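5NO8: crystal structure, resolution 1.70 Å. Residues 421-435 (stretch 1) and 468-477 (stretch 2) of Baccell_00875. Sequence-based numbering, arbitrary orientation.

Stretch 1 (421-435) YADFVRRKLQTDNYV
Stretch 2 468-477: KQFVTDGYKT

Stretch 1 begins within a helix that starts earlier in the chain and widens into a pi-type turn at 425-429; the chain then passes through a type I beta turn from Thr431 to Tyr434. Most of the second stretch is helical, and the helix runs on beyond Thr477. The two come nearest in backbone at Tyr434 and Thr477, whose CA atoms lie 5.3 Å apart; Ala422 CA and Phe470 CA are 9.3 Å apart, so the stretches run in the same general sense. Together they bury 336 Å². Ala422, Gln430, Asp473, Lys476 and Thr477 are buried, Tyr434 partly exposed.

Tyr434 covers the most surface. Its backbone adopts positive phi (75/13), its CB points toward the helix, and chi1 of -60° (m) with chi2 of -85° lays the ring against Lys476. Lys476 CB sits over one face, 3.5 Å from the Tyr434 ring centroid and 15° off its normal, a CH-pi contact; the atoms beyond CB are not modelled. At the ring edge, Tyr434 OH donates to Asp473 OD1 at 2.6 Å, the phenol hydroxyl letting an aromatic side chain pair with a carboxylate.

Thr477, chi1 -60° (m), brings OG1 to 3.5 Å from Tyr434 CD1. Thr477 OG1 donates to Asp473 O (2.7 Å) and accepts from Gln430 NE2 (3.0 Å, 166°); Gln430 reaches it with chi1 -71° (m), chi2 -164° (t) and chi3 -52°.

Asp473 (chi1 -65°, m; chi2 -12°) points CA-to-CB sideways, but its end comes nearer. Asp473 OD1 also receives Gln469 NE2 (2.8 Å), serving two donors. Asp473 OD2 lies 4.1 Å from Arg426 NE, out of the guanidinium plane, leaving only charge attraction. Arg426 (t, p, t) instead braces the turn: Arg426 NH1 donates to Gln430 OE1 (3.2 Å) and Thr431 O (3.0 Å), NH2 to Asp432 O (3.1 Å). Nearer the start of each stretch, Ala422 CB meets Phe470 CE1 at 4.0 Å, a small apolar contact.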

# COMPACT_ATOMS: atom_id res chain seq x y z
N TYR A 421 -29.79 9.85 -3.39
CA TYR A 421 -28.81 8.89 -3.86
C TYR A 421 -29.37 7.48 -3.90
O TYR A 421 -29.25 6.79 -4.93
CB TYR A 421 -27.57 8.88 -2.95
CG TYR A 421 -26.49 7.98 -3.47
CD1 TYR A 421 -26.02 8.13 -4.78
CD2 TYR A 421 -25.92 7.01 -2.68
CE1 TYR A 421 -25.02 7.33 -5.27
CE2 TYR A 421 -24.89 6.23 -3.17
CZ TYR A 421 -24.46 6.39 -4.48
OH TYR A 421 -23.43 5.60 -4.96
N ALA A 422 -30.00 7.08 -2.82
CA ALA A 422 -30.56 5.74 -2.69
C ALA A 422 -31.64 5.44 -3.74
O ALA A 422 -31.75 4.32 -4.23
CB ALA A 422 -31.10 5.50 -1.31
N ASP A 423 -32.41 6.46 -4.08
CA ASP A 423 -33.32 6.38 -5.22
C ASP A 423 -32.62 6.23 -6.55
O ASP A 423 -33.04 5.41 -7.37
CB ASP A 423 -34.23 7.60 -5.28
CG ASP A 423 -35.60 7.25 -4.88
OD1 ASP A 423 -35.86 7.14 -3.66
OD2 ASP A 423 -36.40 7.01 -5.80
N PHE A 424 -31.60 7.04 -6.79
CA PHE A 424 -30.77 6.87 -7.98
C PHE A 424 -30.24 5.43 -8.08
O PHE A 424 -30.31 4.82 -9.14
CB PHE A 424 -29.60 7.88 -8.03
CG PHE A 424 -28.44 7.41 -8.87
CD1 PHE A 424 -28.48 7.50 -10.26
CD2 PHE A 424 -27.31 6.84 -8.27
CE1 PHE A 424 -27.42 7.06 -11.04
CE2 PHE A 424 -26.25 6.37 -9.05
CZ PHE A 424 -26.30 6.49 -10.43
N VAL A 425 -29.71 4.90 -6.98
CA VAL A 425 -29.15 3.55 -7.00
C VAL A 425 -30.24 2.50 -7.33
O VAL A 425 -30.04 1.64 -8.21
CB VAL A 425 -28.46 3.20 -5.67
CG1 VAL A 425 -28.00 1.75 -5.65
CG2 VAL A 425 -27.27 4.13 -5.44
N ARG A 426 -31.34 2.56 -6.59
CA ARG A 426 -32.41 1.57 -6.74
C ARG A 426 -33.04 1.61 -8.13
O ARG A 426 -33.26 0.56 -8.74
CB ARG A 426 -33.47 1.77 -5.64
CG ARG A 426 -34.65 0.82 -5.68
CD ARG A 426 -34.27 -0.62 -5.36
NE ARG A 426 -35.36 -1.53 -5.78
CZ ARG A 426 -35.28 -2.49 -6.71
NH1 ARG A 426 -34.14 -2.79 -7.34
NH2 ARG A 426 -36.38 -3.20 -6.98
N ARG A 427 -33.30 2.81 -8.63
CA ARG A 427 -34.03 2.97 -9.89
C ARG A 427 -33.14 2.92 -11.11
O ARG A 427 -33.55 2.36 -12.12
CB ARG A 427 -34.82 4.27 -9.90
CG ARG A 427 -35.93 4.31 -8.86
CD ARG A 427 -36.53 5.71 -8.78
NE ARG A 427 -37.60 5.74 -7.78
CZ ARG A 427 -38.26 6.83 -7.40
NH1 ARG A 427 -37.97 8.03 -7.91
NH2 ARG A 427 -39.21 6.72 -6.47
N LYS A 428 -31.94 3.51 -11.05
CA LYS A 428 -31.07 3.61 -12.23
C LYS A 428 -29.96 2.57 -12.32
O LYS A 428 -29.58 2.18 -13.42
CB LYS A 428 -30.46 5.00 -12.33
CG LYS A 428 -31.47 6.12 -12.43
CD LYS A 428 -32.12 6.15 -13.82
CE LYS A 428 -32.94 7.42 -14.02
NZ LYS A 428 -34.07 7.49 -13.04
N LEU A 429 -29.41 2.14 -11.18
CA LEU A 429 -28.34 1.14 -11.18
C LEU A 429 -28.81 -0.29 -11.00
O LEU A 429 -28.05 -1.22 -11.27
CB LEU A 429 -27.29 1.46 -10.11
CG LEU A 429 -26.55 2.78 -10.24
CD1 LEU A 429 -25.48 2.84 -9.16
CD2 LEU A 429 -25.95 3.01 -11.62
N GLN A 430 -30.04 -0.48 -10.52
CA GLN A 430 -30.57 -1.82 -10.35
C GLN A 430 -31.75 -2.06 -11.31
O GLN A 430 -32.38 -1.12 -11.78
CB GLN A 430 -30.98 -2.05 -8.91
CG GLN A 430 -29.82 -2.16 -7.92
CD GLN A 430 -30.27 -2.76 -6.60
OE1 GLN A 430 -31.24 -2.30 -6.00
NE2 GLN A 430 -29.60 -3.82 -6.16
N THR A 431 -31.99 -3.33 -11.62
CA THR A 431 -33.22 -3.76 -12.31
C THR A 431 -34.25 -3.99 -11.22
O THR A 431 -33.91 -4.06 -10.03
CB THR A 431 -33.05 -5.09 -13.09
OG1 THR A 431 -32.82 -6.17 -12.17
CG2 THR A 431 -31.90 -5.02 -14.07
N ASP A 432 -35.51 -4.19 -11.61
CA ASP A 432 -36.57 -4.50 -10.65
C ASP A 432 -36.24 -5.78 -9.84
O ASP A 432 -36.58 -5.85 -8.66
CB ASP A 432 -37.94 -4.62 -11.35
CG ASP A 432 -39.08 -4.10 -10.49
OD1 ASP A 432 -39.08 -2.89 -10.19
OD2 ASP A 432 -39.99 -4.87 -10.12
N ASN A 433 -35.57 -6.76 -10.46
CA ASN A 433 -35.15 -8.00 -9.78
C ASN A 433 -33.75 -7.93 -9.11
O ASN A 433 -33.18 -8.96 -8.79
CB ASN A 433 -35.18 -9.17 -10.77
N TYR A 434 -33.21 -6.73 -8.89
CA TYR A 434 -31.99 -6.50 -8.07
C TYR A 434 -30.67 -6.89 -8.74
O TYR A 434 -29.62 -6.94 -8.08
CB TYR A 434 -32.10 -7.13 -6.67
CG TYR A 434 -33.24 -6.59 -5.86
CD1 TYR A 434 -33.09 -5.41 -5.12
CD2 TYR A 434 -34.48 -7.25 -5.82
CE1 TYR A 434 -34.15 -4.90 -4.37
CE2 TYR A 434 -35.53 -6.76 -5.06
CZ TYR A 434 -35.38 -5.59 -4.34
OH TYR A 434 -36.43 -5.12 -3.59
N VAL A 435 -30.71 -7.14 -10.05
CA VAL A 435 -29.48 -7.22 -10.81
C VAL A 435 -28.90 -5.81 -10.78
O VAL A 435 -29.62 -4.82 -10.99
CB VAL A 435 -29.71 -7.74 -12.25
CG1 VAL A 435 -28.44 -7.60 -13.08
CG2 VAL A 435 -30.18 -9.20 -12.22
N LYS A 468 -38.36 -0.14 6.70
CA LYS A 468 -38.04 -1.57 6.55
C LYS A 468 -37.82 -2.04 5.11
O LYS A 468 -37.16 -3.06 4.91
CB LYS A 468 -39.09 -2.46 7.24
CG LYS A 468 -39.02 -2.41 8.76
CD LYS A 468 -40.12 -3.26 9.38
CE LYS A 468 -40.07 -3.17 10.89
NZ LYS A 468 -41.02 -4.11 11.52
N GLN A 469 -38.32 -1.30 4.13
CA GLN A 469 -38.09 -1.63 2.72
C GLN A 469 -36.60 -1.62 2.34
O GLN A 469 -36.17 -2.39 1.50
CB GLN A 469 -38.88 -0.68 1.79
CG GLN A 469 -38.81 -1.00 0.30
CD GLN A 469 -39.41 -2.37 -0.05
OE1 GLN A 469 -40.49 -2.72 0.43
NE2 GLN A 469 -38.71 -3.14 -0.90
N PHE A 470 -35.81 -0.75 2.96
CA PHE A 470 -34.35 -0.79 2.77
C PHE A 470 -33.70 -2.12 3.18
O PHE A 470 -32.75 -2.57 2.53
CB PHE A 470 -33.68 0.38 3.52
CG PHE A 470 -33.85 1.68 2.84
CD1 PHE A 470 -33.28 1.91 1.61
CD2 PHE A 470 -34.56 2.72 3.44
CE1 PHE A 470 -33.42 3.11 0.97
CE2 PHE A 470 -34.70 3.92 2.80
CZ PHE A 470 -34.13 4.12 1.56
N VAL A 471 -34.19 -2.73 4.24
CA VAL A 471 -33.67 -3.98 4.71
C VAL A 471 -34.04 -5.09 3.71
O VAL A 471 -33.23 -5.99 3.43
CB VAL A 471 -34.21 -4.32 6.10
CG1 VAL A 471 -33.62 -5.62 6.62
CG2 VAL A 471 -33.94 -3.18 7.09
N THR A 472 -35.27 -5.02 3.19
CA THR A 472 -35.70 -5.94 2.13
C THR A 472 -34.80 -5.81 0.90
O THR A 472 -34.32 -6.82 0.38
CB THR A 472 -37.19 -5.72 1.78
OG1 THR A 472 -37.98 -6.05 2.93
CG2 THR A 472 -37.63 -6.56 0.58
N ASP A 473 -34.55 -4.58 0.46
CA ASP A 473 -33.71 -4.33 -0.71
C ASP A 473 -32.27 -4.77 -0.49
O ASP A 473 -31.65 -5.33 -1.40
CB ASP A 473 -33.77 -2.84 -1.13
CG ASP A 473 -35.16 -2.41 -1.59
OD1 ASP A 473 -36.03 -3.28 -1.82
OD2 ASP A 473 -35.40 -1.20 -1.72
N GLY A 474 -31.74 -4.55 0.71
CA GLY A 474 -30.41 -5.04 1.07
C GLY A 474 -30.32 -6.56 0.96
O GLY A 474 -29.44 -7.11 0.29
N TYR A 475 -31.27 -7.23 1.61
CA TYR A 475 -31.37 -8.68 1.62
C TYR A 475 -31.51 -9.28 0.20
O TYR A 475 -30.81 -10.24 -0.13
CB TYR A 475 -32.53 -9.11 2.52
CG TYR A 475 -32.95 -10.55 2.37
CD1 TYR A 475 -32.22 -11.57 2.97
CD2 TYR A 475 -34.10 -10.89 1.64
CE1 TYR A 475 -32.62 -12.90 2.84
CE2 TYR A 475 -34.50 -12.21 1.51
CZ TYR A 475 -33.76 -13.20 2.12
OH TYR A 475 -34.12 -14.52 1.98
N LYS A 476 -32.39 -8.69 -0.61
CA LYS A 476 -32.67 -9.14 -1.99
C LYS A 476 -31.52 -8.88 -2.97
O LYS A 476 -31.31 -9.63 -3.94
CB LYS A 476 -33.94 -8.47 -2.55
N THR A 477 -30.79 -7.79 -2.74
CA THR A 477 -29.55 -7.53 -3.45
C THR A 477 -28.53 -8.63 -3.15
O THR A 477 -27.88 -9.15 -4.06
CB THR A 477 -29.00 -6.14 -3.12
OG1 THR A 477 -29.97 -5.16 -3.50
CG2 THR A 477 -27.67 -5.87 -3.85